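Local coordinates for CocE/NonD family hydrolase (Staphylococcus aureus subsp. aureus COL, PDB 3III), which probably hydrolyses ester or amide bonds as an alpha/beta-hydrolase of the CocE/NonD family, related to X-Pro dipeptidyl-peptidases, at residues E201-G206 with D246-R251; Y214-Q219 with M527-E532. All coordinates share one frame; numbering follows the deposited sequence. Where two conformers were deposited one is given.

Contact 1. Residues E201-G206 with D246-R251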
loop_
_atom_site.group_PDB
_atom_site.type_symbol
_atom_site.label_atom_id
_atom_site.label_comp_id
_atom_site.label_asym_id
_atom_site.label_seq_id
_atom_site.Cartn_x
_atom_site.Cartn_y
_atom_site.Cartn_z
ATOM N N GLU A 201 4.008 -3.292 8.244
ATOM C CA GLU A 201 3.922 -2.822 6.857
ATOM C C GLU A 201 4.847 -1.687 6.496
ATOM O O GLU A 201 5.222 -1.604 5.339
ATOM C CB GLU A 201 2.473 -2.581 6.422
ATOM C CG GLU A 201 1.710 -3.920 6.588
ATOM C CD GLU A 201 0.210 -3.900 6.509
ATOM O OE1 GLU A 201 -0.404 -2.805 6.525
ATOM O OE2 GLU A 201 -0.371 -5.036 6.475
ATOM N N VAL A 202 5.253 -0.856 7.469
ATOM C CA VAL A 202 6.134 0.282 7.177
ATOM C C VAL A 202 7.268 0.471 8.215
ATOM O O VAL A 202 8.375 0.774 7.821
ATOM C CB VAL A 202 5.361 1.623 6.978
ATOM C CG1 VAL A 202 4.678 2.115 8.281
ATOM C CG2 VAL A 202 6.300 2.695 6.388
ATOM N N ALA A 203 6.957 0.364 9.523
ATOM C CA ALA A 203 7.960 0.543 10.604
ATOM C C ALA A 203 9.015 -0.594 10.625
ATOM O O ALA A 203 10.200 -0.374 10.900
ATOM C CB ALA A 203 7.263 0.727 12.015
ATOM N N PHE A 204 8.567 -1.817 10.334
ATOM C CA PHE A 204 9.421 -2.984 10.305
ATOM C C PHE A 204 8.932 -3.920 9.230
ATOM O O PHE A 204 7.745 -4.045 8.962
ATOM C CB PHE A 204 9.406 -3.777 11.638
ATOM C CG PHE A 204 9.698 -2.934 12.879
ATOM C CD1 PHE A 204 10.994 -2.890 13.459
ATOM C CD2 PHE A 204 8.682 -2.194 13.461
ATOM C CE1 PHE A 204 11.261 -2.083 14.545
ATOM C CE2 PHE A 204 8.942 -1.437 14.579
ATOM C CZ PHE A 204 10.244 -1.365 15.102
ATOM N N HIS A 205 9.855 -4.596 8.605
ATOM C CA HIS A 205 9.483 -5.692 7.714
ATOM C C HIS A 205 9.956 -6.985 8.313
ATOM O O HIS A 205 11.141 -7.187 8.477
ATOM C CB HIS A 205 10.089 -5.483 6.345
ATOM C CG HIS A 205 9.640 -4.235 5.702
ATOM N ND1 HIS A 205 10.466 -3.146 5.559
ATOM C CD2 HIS A 205 8.431 -3.868 5.211
ATOM C CE1 HIS A 205 9.792 -2.169 4.979
ATOM N NE2 HIS A 205 8.563 -2.584 4.747
ATOM N N GLY A 206 9.010 -7.861 8.679
ATOM C CA GLY A 206 9.423 -9.104 9.347
ATOM C C GLY A 206 10.174 -8.865 10.627
ATOM O O GLY A 206 10.972 -9.695 11.058
ATOM N N ASP A 246 1.704 -3.189 23.024
ATOM C CA ASP A 246 0.462 -2.425 23.119
ATOM C C ASP A 246 0.493 -1.157 22.253
ATOM O O ASP A 246 -0.530 -0.740 21.700
ATOM C CB ASP A 246 0.193 -1.986 24.582
ATOM C CG ASP A 246 -0.150 -3.161 25.498
ATOM O OD1 ASP A 246 -0.371 -4.276 24.966
ATOM O OD2 ASP A 246 -0.219 -2.969 26.755
ATOM N N PHE A 247 1.646 -0.496 22.200
ATOM C CA PHE A 247 1.819 0.664 21.307
ATOM C C PHE A 247 1.433 0.373 19.852
ATOM O O PHE A 247 0.568 1.075 19.266
ATOM C CB PHE A 247 3.264 1.185 21.366
ATOM C CG PHE A 247 3.496 2.344 20.442
ATOM C CD1 PHE A 247 3.190 3.637 20.856
ATOM C CD2 PHE A 247 3.953 2.139 19.147
ATOM C CE1 PHE A 247 3.365 4.701 20.008
ATOM C CE2 PHE A 247 4.124 3.196 18.288
ATOM C CZ PHE A 247 3.829 4.489 18.722
ATOM N N TRP A 248 2.062 -0.637 19.268
ATOM C CA TRP A 248 1.815 -0.971 17.871
ATOM C C TRP A 248 0.457 -1.614 17.624
ATOM O O TRP A 248 -0.075 -1.462 16.529
ATOM C CB TRP A 248 2.921 -1.861 17.284
ATOM C CG TRP A 248 4.234 -1.128 17.051
ATOM C CD1 TRP A 248 5.444 -1.396 17.635
ATOM C CD2 TRP A 248 4.442 0.023 16.241
ATOM N NE1 TRP A 248 6.402 -0.539 17.145
ATOM C CE2 TRP A 248 5.805 0.347 16.307
ATOM C CE3 TRP A 248 3.620 0.775 15.393
ATOM C CZ2 TRP A 248 6.363 1.436 15.583
ATOM C CZ3 TRP A 248 4.172 1.846 14.701
ATOM C CH2 TRP A 248 5.518 2.185 14.837
ATOM N N LYS A 249 -0.095 -2.343 18.613
ATOM C CA LYS A 249 -1.443 -2.894 18.460
ATOM C C LYS A 249 -2.480 -1.797 18.239
ATOM O O LYS A 249 -3.448 -1.998 17.533
ATOM C CB LYS A 249 -1.834 -3.782 19.665
ATOM C CG LYS A 249 -1.065 -5.119 19.712
ATOM C CD LYS A 249 -1.201 -5.895 21.036
ATOM C CE LYS A 249 -0.387 -7.178 20.972
ATOM N NZ LYS A 249 -0.571 -7.973 22.192
ATOM N N GLN A 250 -2.272 -0.627 18.832
ATOM C CA GLN A 250 -3.147 0.529 18.595
ATOM C C GLN A 250 -2.967 1.150 17.212
ATOM O O GLN A 250 -3.753 2.062 16.840
ATOM C CB GLN A 250 -2.891 1.602 19.636
ATOM C CG GLN A 250 -3.272 1.161 21.019
ATOM C CD GLN A 250 -2.949 2.206 22.025
ATOM O OE1 GLN A 250 -3.523 3.290 22.004
ATOM N NE2 GLN A 250 -2.032 1.901 22.941
ATOM N N ARG A 251 -1.983 0.660 16.435
ATOM C CA ARG A 251 -1.756 1.129 15.052
ATOM C C ARG A 251 -2.010 0.053 13.981
ATOM O O ARG A 251 -1.565 0.174 12.816
ATOM C CB ARG A 251 -0.367 1.743 14.863
ATOM C CG ARG A 251 0.064 2.773 15.930
ATOM C CD ARG A 251 -0.838 3.984 15.944
ATOM N NE ARG A 251 -0.275 5.158 15.271
ATOM C CZ ARG A 251 0.564 6.029 15.838
ATOM N NH1 ARG A 251 1.011 5.819 17.096
ATOM N NH2 ARG A 251 0.998 7.082 15.161
#

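Contact 2. Residues Y214-Q219 with M527-E532. With PLM (palmitic acid), chain G.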
loop_
_atom_site.group_PDB
_atom_site.type_symbol
_atom_site.label_atom_id
_atom_site.label_comp_id
_atom_site.label_asym_id
_atom_site.label_seq_id
_atom_site.Cartn_x
_atom_site.Cartn_y
_atom_site.Cartn_z
ATOM N N TYR A 214 10.422 4.813 5.959
ATOM C CA TYR A 214 9.732 5.107 7.236
ATOM C C TYR A 214 10.234 6.375 7.906
ATOM O O TYR A 214 9.439 7.223 8.395
ATOM C CB TYR A 214 9.877 3.945 8.195
ATOM C CG TYR A 214 9.251 4.189 9.564
ATOM C CD1 TYR A 214 7.869 4.079 9.742
ATOM C CD2 TYR A 214 10.040 4.571 10.671
ATOM C CE1 TYR A 214 7.306 4.318 10.994
ATOM C CE2 TYR A 214 9.505 4.816 11.902
ATOM C CZ TYR A 214 8.109 4.650 12.068
ATOM O OH TYR A 214 7.568 4.888 13.317
ATOM N N ARG A 215 11.541 6.487 7.972
ATOM C CA ARG A 215 12.197 7.618 8.586
ATOM C C ARG A 215 12.105 8.856 7.717
ATOM O O ARG A 215 11.856 9.940 8.208
ATOM C CB ARG A 215 13.641 7.281 8.950
ATOM C CG ARG A 215 13.753 6.115 9.885
ATOM C CD ARG A 215 15.174 5.778 10.329
ATOM N NE ARG A 215 15.110 4.646 11.265
ATOM C CZ ARG A 215 16.160 4.083 11.834
ATOM N NH1 ARG A 215 17.388 4.490 11.544
ATOM N NH2 ARG A 215 15.980 3.101 12.700
ATOM N N PHE A 216 12.252 8.695 6.418
ATOM C CA PHE A 216 12.083 9.798 5.463
ATOM C C PHE A 216 10.662 10.418 5.562
ATOM O O PHE A 216 10.466 11.661 5.625
ATOM C CB PHE A 216 12.305 9.221 4.087
ATOM C CG PHE A 216 11.852 10.113 2.942
ATOM C CD1 PHE A 216 12.619 11.210 2.571
ATOM C CD2 PHE A 216 10.714 9.809 2.201
ATOM C CE1 PHE A 216 12.219 11.999 1.495
ATOM C CE2 PHE A 216 10.344 10.575 1.129
ATOM C CZ PHE A 216 11.100 11.675 0.792
ATOM N N TRP A 217 9.695 9.529 5.670
ATOM C CA TRP A 217 8.288 9.882 5.743
ATOM C C TRP A 217 8.042 10.614 7.053
ATOM O O TRP A 217 7.403 11.686 7.088
ATOM C CB TRP A 217 7.470 8.593 5.649
ATOM C CG TRP A 217 6.056 8.750 5.958
ATOM C CD1 TRP A 217 5.118 9.314 5.172
ATOM C CD2 TRP A 217 5.387 8.332 7.157
ATOM N NE1 TRP A 217 3.904 9.302 5.810
ATOM C CE2 TRP A 217 4.042 8.702 7.032
ATOM C CE3 TRP A 217 5.796 7.696 8.328
ATOM C CZ2 TRP A 217 3.090 8.428 8.017
ATOM C CZ3 TRP A 217 4.836 7.418 9.308
ATOM C CH2 TRP A 217 3.522 7.800 9.158
ATOM N N THR A 218 8.511 10.020 8.143
ATOM C CA THR A 218 8.312 10.641 9.439
ATOM C C THR A 218 8.922 12.039 9.482
ATOM O O THR A 218 8.276 12.993 9.925
ATOM C CB THR A 218 8.904 9.820 10.598
ATOM O OG1 THR A 218 8.294 8.532 10.625
ATOM C CG2 THR A 218 8.601 10.568 11.915
ATOM N N GLN A 219 10.171 12.149 9.039
ATOM C CA GLN A 219 10.882 13.415 9.010
ATOM C C GLN A 219 10.194 14.465 8.158
ATOM O O GLN A 219 10.160 15.652 8.508
ATOM C CB GLN A 219 12.330 13.202 8.548
ATOM C CG GLN A 219 13.066 12.575 9.670
ATOM C CD GLN A 219 14.404 12.015 9.295
ATOM O OE1 GLN A 219 14.712 11.762 8.112
ATOM N NE2 GLN A 219 15.207 11.797 10.301
HETATM N N MSE A 527 17.834 10.633 -1.739
HETATM C CA MSE A 527 16.588 10.765 -1.010
HETATM C C MSE A 527 15.990 9.407 -0.761
HETATM O O MSE A 527 15.875 8.602 -1.682
HETATM C CB MSE A 527 15.614 11.598 -1.805
HETATM C CG MSE A 527 14.338 11.853 -1.107
HETATM SE SE MSE A 527 13.233 13.031 -2.219
HETATM C CE MSE A 527 14.379 14.630 -2.074
ATOM N N LYS A 528 15.623 9.158 0.497
ATOM C CA LYS A 528 15.257 7.814 0.937
ATOM C C LYS A 528 13.780 7.491 0.683
ATOM O O LYS A 528 13.015 7.240 1.611
ATOM C CB LYS A 528 15.657 7.599 2.417
ATOM C CG LYS A 528 17.213 7.504 2.612
ATOM C CD LYS A 528 17.608 7.491 4.126
ATOM C CE LYS A 528 19.147 7.191 4.361
ATOM N NZ LYS A 528 19.669 7.884 5.628
ATOM N N THR A 529 13.405 7.441 -0.594
ATOM C CA THR A 529 12.012 7.125 -0.945
ATOM C C THR A 529 11.688 5.633 -0.869
ATOM O O THR A 529 10.522 5.272 -0.764
ATOM C CB THR A 529 11.643 7.618 -2.376
ATOM O OG1 THR A 529 12.522 7.011 -3.291
ATOM C CG2 THR A 529 11.733 9.134 -2.480
ATOM N N ARG A 530 12.723 4.780 -0.907
ATOM C CA ARG A 530 12.518 3.340 -0.795
ATOM C C ARG A 530 12.808 2.881 0.633
ATOM O O ARG A 530 13.519 3.561 1.397
ATOM C CB ARG A 530 13.383 2.657 -1.829
ATOM C CG ARG A 530 13.157 1.188 -2.011
ATOM C CD ARG A 530 13.995 0.661 -3.132
ATOM N NE ARG A 530 13.754 -0.760 -3.242
ATOM C CZ ARG A 530 14.691 -1.695 -3.256
ATOM N NH1 ARG A 530 15.973 -1.380 -3.267
ATOM N NH2 ARG A 530 14.340 -2.948 -3.262
ATOM N N TYR A 531 12.256 1.728 1.030
ATOM C CA TYR A 531 12.719 1.087 2.291
ATOM C C TYR A 531 14.232 0.894 2.233
ATOM O O TYR A 531 14.793 0.765 1.133
ATOM C CB TYR A 531 11.965 -0.238 2.582
ATOM C CG TYR A 531 11.962 -1.199 1.405
ATOM C CD1 TYR A 531 13.146 -1.773 0.952
ATOM C CD2 TYR A 531 10.775 -1.503 0.726
ATOM C CE1 TYR A 531 13.151 -2.661 -0.138
ATOM C CE2 TYR A 531 10.767 -2.391 -0.373
ATOM C CZ TYR A 531 11.961 -2.947 -0.816
ATOM O OH TYR A 531 11.914 -3.869 -1.887
ATOM N N GLU A 532 14.878 0.956 3.404
ATOM C CA GLU A 532 16.246 0.487 3.608
ATOM C C GLU A 532 16.271 -0.303 4.922
ATOM O O GLU A 532 15.362 -0.155 5.771
ATOM C CB GLU A 532 17.216 1.665 3.636
ATOM C CG GLU A 532 17.305 2.384 2.307
ATOM C CD GLU A 532 18.231 3.609 2.308
ATOM O OE1 GLU A 532 18.972 3.855 3.277
ATOM O OE2 GLU A 532 18.159 4.346 1.319
HETATM C C1 PLM G . 3.230 9.122 0.590
HETATM O O1 PLM G . 2.242 9.038 1.316
HETATM O O2 PLM G . 3.370 8.264 -0.299
HETATM C C2 PLM G . 4.223 10.214 0.832
HETATM C C3 PLM G . 5.245 10.333 -0.285
HETATM C C4 PLM G . 6.194 11.526 -0.181
HETATM C C5 PLM G . 7.016 11.794 -1.477
HETATM C C6 PLM G . 8.373 12.527 -1.299
HETATM C C7 PLM G . 8.710 13.770 -2.159
HETATM C C8 PLM G . 9.595 13.564 -3.418
#

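Contact 1. Residues E201-G206 with D246-R251
In the helical insertion between strands 186-192 and 262-267 of the alpha/beta-hydrolase sheet, the indole of Trp248 from the short helix 246-249 fits against Ala203 and Phe204, where helix 198-203 runs into strand 204-205. The benzo end of the indole meets the methyl of Ala203, with CB 3.6 Å from Trp248 CH2. At the pyrrole end the partner is one atom of the phenyl ring, Phe204 CE2, which lies 3.7 Å from Trp248 NE1. The same CE2 is 4.0 Å from Trp248 CZ2, so the phenyl ring touches the indole through one corner. The phenyl and five-membered ring planes stand at 88°, with centroids 5.7 Å apart. With CG anti to the carbonyl carbon (chi1 -72°), the indole of Trp248 extends toward 201-206 while Phe247 of the same helix covers one face, its CE2 3.6 Å above the indole plane and over its centre. The indole NE1 is hydrogen-bonded to His241 O, giving this buried polar group a partner. Across the interface the contact is apolar and small, burying 111 Å². Met198 of helix 198-203 and Tyr214 of helix 213-224 also pack on Trp248, and Gln238 of helix 234-240 touches Phe204 and donates from NE2 to Ala203 O. The indole thus sits where these helices converge, beside the small antiparallel pair of strands 204-205 and 208-209.

Contact 2. Residues Y214-Q219 with M527-E532
Phe216 lays one face of its ring over the backbone carbonyl of Lys528, the central residue of an inverse gamma turn in the loop between strands 508-514 and 541-546. Lys528 C lies 3.9 Å above the ring plane, offset toward the rim, and Lys528 O comes within 3.2 Å of Phe216 CB. The turn is closed by a weak bond from Thr529 N to Met527 O, an oxygen also bonded to Thr524 OG1. With CG anti to the backbone N (chi1 166°), Phe216 leaves helix 213-224 toward this loop, and its outer end lies against Met527 and Thr529, on the same side of the ring as the Lys528 carbonyl. Thr529 lies alongside, CG2 4.1 Å from Phe216 CE2, its OG1 pairing with Thr524 OG1. Met527, a selenomethionine with two deposited conformers, brings CG to 3.4 Å from Phe216 CE1 in the one given, and SE makes an oblique Met-aromatic contact 4.9 Å from the ring centroid. At the ring edge, near its plane, Phe216 CZ is 3.5 Å from C6 of palmitic acid. The fatty acid is hydrogen-bonded to Ser169 OG and Tyr76 OH; Ser169 follows strand 162-168 at the position expected for the nucleophile elbow, so Phe216 probably lines the substrate cleft. Within the helix, Thr218 OG1, one turn after Tyr214, adds a second bond to Tyr214 O, 2.8 Å long, from the carbonyl face opposite Thr218 N.

The segments alternate along the chain: 201-206 and 246-251 of contact 1 enclose 214-219 of contact 2, and 527-532 follows some 280 residues later. Contact 1 is internal to the S15-family hydrolase region, whereas contact 2 ties that region to the C-terminal non-catalytic one. Their centres are about 16 Å apart, bridged by Tyr214, whose ring packs through CD1 at 3.6 Å from Ala203 CA and which also touches Val202 and Trp248. A second, lighter junction joins His205 to Tyr531. Helix 213-224 has contact 1 at its start and the C-terminal loop beside Phe216, so one helix of the insertion touches the packing round Trp248, the C-terminal loop and the bound fatty acid.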